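Manganese lipoxygenase (PDB 5FX8) uses a catalytic manganese ion to oxygenate linoleic and alpha-linolenic acids to 11S- and 13R-hydroperoxy fatty acids. Local coordinates at residues T110-A115 and W142-V146. Sequence-based numbering, arbitrary orientation.
Sequences TAYREA and WKESV. With NAG (2-acetamido-2-deoxy-beta-D-glucopyranose), chain K; NAG (2-acetamido-2-deoxy-beta-D-glucopyranose), chain N.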
loop_
_atom_site.group_PDB
_atom_site.type_symbol
_atom_site.label_atom_id
_atom_site.label_comp_id
_atom_site.label_asym_id
_atom_site.label_seq_id
_atom_site.Cartn_x
_atom_site.Cartn_y
_atom_site.Cartn_z
ATOM N N THR A 110 10.390 -0.789 -10.595
ATOM C CA THR A 110 10.970 -1.991 -10.021
ATOM C C THR A 110 10.102 -3.194 -10.304
ATOM O O THR A 110 10.599 -4.248 -10.702
ATOM C CB THR A 110 11.157 -1.805 -8.525
ATOM O OG1 THR A 110 11.995 -0.681 -8.310
ATOM C CG2 THR A 110 11.767 -3.040 -7.914
ATOM N N ALA A 111 8.796 -3.037 -10.120
ATOM C CA ALA A 111 7.874 -4.143 -10.318
ATOM C C ALA A 111 7.881 -4.625 -11.765
ATOM O O ALA A 111 7.848 -5.830 -12.023
ATOM C CB ALA A 111 6.476 -3.721 -9.893
ATOM N N TYR A 112 7.931 -3.701 -12.724
ATOM C CA TYR A 112 8.005 -4.115 -14.117
ATOM C C TYR A 112 9.304 -4.857 -14.402
ATOM O O TYR A 112 9.300 -5.905 -15.060
ATOM C CB TYR A 112 7.861 -2.896 -15.005
ATOM C CG TYR A 112 6.438 -2.493 -15.182
ATOM C CD1 TYR A 112 5.463 -3.447 -15.337
ATOM C CD2 TYR A 112 6.066 -1.160 -15.203
ATOM C CE1 TYR A 112 4.163 -3.096 -15.501
ATOM C CE2 TYR A 112 4.765 -0.801 -15.368
ATOM C CZ TYR A 112 3.809 -1.780 -15.512
ATOM O OH TYR A 112 2.477 -1.474 -15.700
ATOM N N ARG A 113 10.423 -4.339 -13.904
ATOM C CA ARG A 113 11.693 -5.032 -14.079
ATOM C C ARG A 113 11.653 -6.454 -13.486
ATOM O O ARG A 113 11.990 -7.433 -14.164
ATOM C CB ARG A 113 12.793 -4.179 -13.469
ATOM C CG ARG A 113 14.166 -4.703 -13.611
ATOM C CD ARG A 113 15.039 -4.026 -12.595
ATOM N NE ARG A 113 14.722 -2.609 -12.536
ATOM C CZ ARG A 113 14.975 -1.839 -11.485
ATOM N NH1 ARG A 113 15.554 -2.373 -10.418
ATOM N NH2 ARG A 113 14.653 -0.541 -11.503
ATOM N N GLU A 114 11.178 -6.603 -12.248
ATOM C CA GLU A 114 11.132 -7.928 -11.639
ATOM C C GLU A 114 10.051 -8.818 -12.242
ATOM O O GLU A 114 10.144 -10.043 -12.142
ATOM C CB GLU A 114 10.942 -7.801 -10.115
ATOM C CG GLU A 114 11.955 -6.862 -9.498
ATOM C CD GLU A 114 12.131 -6.996 -7.996
ATOM O OE1 GLU A 114 11.160 -6.803 -7.254
ATOM O OE2 GLU A 114 13.253 -7.281 -7.539
ATOM N N ALA A 115 9.020 -8.244 -12.846
ATOM C CA ALA A 115 8.064 -9.051 -13.595
ATOM C C ALA A 115 8.684 -9.568 -14.877
ATOM O O ALA A 115 8.436 -10.706 -15.288
ATOM C CB ALA A 115 6.819 -8.236 -13.922
ATOM N N TRP A 142 10.905 -10.946 -7.013
ATOM C CA TRP A 142 10.225 -9.847 -6.351
ATOM C C TRP A 142 10.939 -9.417 -5.081
ATOM O O TRP A 142 10.314 -8.917 -4.155
ATOM C CB TRP A 142 8.783 -10.208 -6.037
ATOM C CG TRP A 142 8.085 -10.879 -7.137
ATOM C CD1 TRP A 142 7.835 -12.202 -7.255
ATOM C CD2 TRP A 142 7.505 -10.256 -8.276
ATOM N NE1 TRP A 142 7.137 -12.456 -8.411
ATOM C CE2 TRP A 142 6.922 -11.272 -9.056
ATOM C CE3 TRP A 142 7.426 -8.937 -8.720
ATOM C CZ2 TRP A 142 6.283 -11.011 -10.250
ATOM C CZ3 TRP A 142 6.787 -8.683 -9.901
ATOM C CH2 TRP A 142 6.222 -9.713 -10.654
ATOM N N LYS A 143 12.256 -9.607 -5.043
ATOM C CA LYS A 143 13.042 -9.258 -3.871
ATOM C C LYS A 143 13.058 -7.765 -3.593
ATOM O O LYS A 143 13.243 -7.368 -2.441
ATOM C CB LYS A 143 14.466 -9.743 -4.034
ATOM C CG LYS A 143 14.621 -11.200 -3.784
ATOM C CD LYS A 143 15.952 -11.675 -4.336
ATOM C CE LYS A 143 16.491 -12.883 -3.585
ATOM N NZ LYS A 143 17.786 -13.306 -4.197
ATOM N N GLU A 144 12.927 -6.923 -4.615
ATOM C CA GLU A 144 12.916 -5.490 -4.359
ATOM C C GLU A 144 11.500 -4.931 -4.247
ATOM O O GLU A 144 11.252 -4.038 -3.434
ATOM C CB GLU A 144 13.696 -4.755 -5.446
ATOM C CG GLU A 144 15.203 -5.022 -5.475
ATOM C CD GLU A 144 15.860 -4.588 -6.797
ATOM O OE1 GLU A 144 15.606 -5.215 -7.852
ATOM O OE2 GLU A 144 16.635 -3.614 -6.790
ATOM N N SER A 145 10.569 -5.459 -5.033
ATOM C CA SER A 145 9.176 -5.038 -4.988
ATOM C C SER A 145 8.504 -5.472 -3.708
ATOM O O SER A 145 7.674 -4.746 -3.157
ATOM C CB SER A 145 8.421 -5.637 -6.165
ATOM O OG SER A 145 8.961 -5.161 -7.368
ATOM N N VAL A 146 8.807 -6.678 -3.259
ATOM C CA VAL A 146 8.210 -7.249 -2.069
ATOM C C VAL A 146 9.329 -7.773 -1.181
ATOM O O VAL A 146 9.512 -8.988 -1.063
ATOM C CB VAL A 146 7.215 -8.346 -2.449
ATOM C CG1 VAL A 146 6.446 -8.771 -1.254
ATOM C CG2 VAL A 146 6.296 -7.826 -3.530
HETATM C C1 NAG K . 7.948 -5.889 -18.751
HETATM C C2 NAG K . 6.553 -6.396 -18.502
HETATM C C3 NAG K . 5.562 -5.660 -19.388
HETATM C C4 NAG K . 5.690 -4.167 -19.159
HETATM C C5 NAG K . 7.122 -3.762 -19.417
HETATM C C6 NAG K . 7.387 -2.315 -19.129
HETATM C C7 NAG K . 5.858 -8.685 -17.968
HETATM C C8 NAG K . 5.953 -10.119 -18.363
HETATM N N2 NAG K . 6.507 -7.823 -18.747
HETATM O O3 NAG K . 4.240 -6.037 -19.049
HETATM O O4 NAG K . 4.807 -3.462 -20.018
HETATM O O5 NAG K . 7.989 -4.506 -18.556
HETATM O O6 NAG K . 8.770 -2.061 -19.312
HETATM O O7 NAG K . 5.211 -8.324 -17.008
HETATM C C1 NAG N . 19.185 -3.911 -11.262
HETATM C C2 NAG N . 19.741 -4.388 -9.903
HETATM C C3 NAG N . 19.229 -3.503 -8.764
HETATM C C4 NAG N . 19.498 -2.035 -9.063
HETATM C C5 NAG N . 18.839 -1.679 -10.389
HETATM C C6 NAG N . 19.086 -0.262 -10.842
HETATM C C7 NAG N . 20.289 -6.795 -9.718
HETATM C C8 NAG N . 19.749 -8.160 -9.418
HETATM N N2 NAG N . 19.408 -5.786 -9.652
HETATM O O3 NAG N . 19.898 -3.881 -7.568
HETATM O O4 NAG N . 19.012 -1.201 -8.018
HETATM O O5 NAG N . 19.397 -2.509 -11.411
HETATM O O6 NAG N . 19.030 -0.208 -12.263
HETATM O O7 NAG N . 21.465 -6.617 -10.012
HETATM O O HOH W 1 12.226 -10.696 -9.768
#
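E114 reaches out from the helix and sets its carboxylate against the start of the turn at 143-145, helical in its backbone angles. E114 OE1 accepts two good bonds from S145, one from the backbone N (2.7 Å) and one from the hydroxyl OG (2.7 Å); they arrive from the same face, on the syn and anti sides respectively, both tilted out of the carboxylate plane. A weak third comes from the backbone N of E144. E114 OE2 offers its syn lone pair to that same E144 N (3.0 Å, 154° at the hydrogen). A glutamate suits this place: its chain, extended beyond CG, spans the gap to the amide groups, and two oxygens can grip two successive N-H groups. A small serine brings its OG close in, beside its own backbone N (chi1 -62°), where it also packs on A111. W142 adds the apolar half: its CH2 rests on A115 CA (3.5 Å) and CB (3.6 Å), a small residue that lets the ring lie close, while E114 CB sits by CE3. The contact thus ties helix 86-124 to the loop that follows it, beside helix 526-539 and near the second subunit of this lipoxygenase. The E144 side chain crosses that of E114 at about a right angle, and R113 NH1 makes a long salt bridge to E144 OE1 (3.8 Å). Further out, a water links E114 O to W142 N, W142 NE1 donates to L137 O, and Q107 and N540 hold the carbonyl of S145.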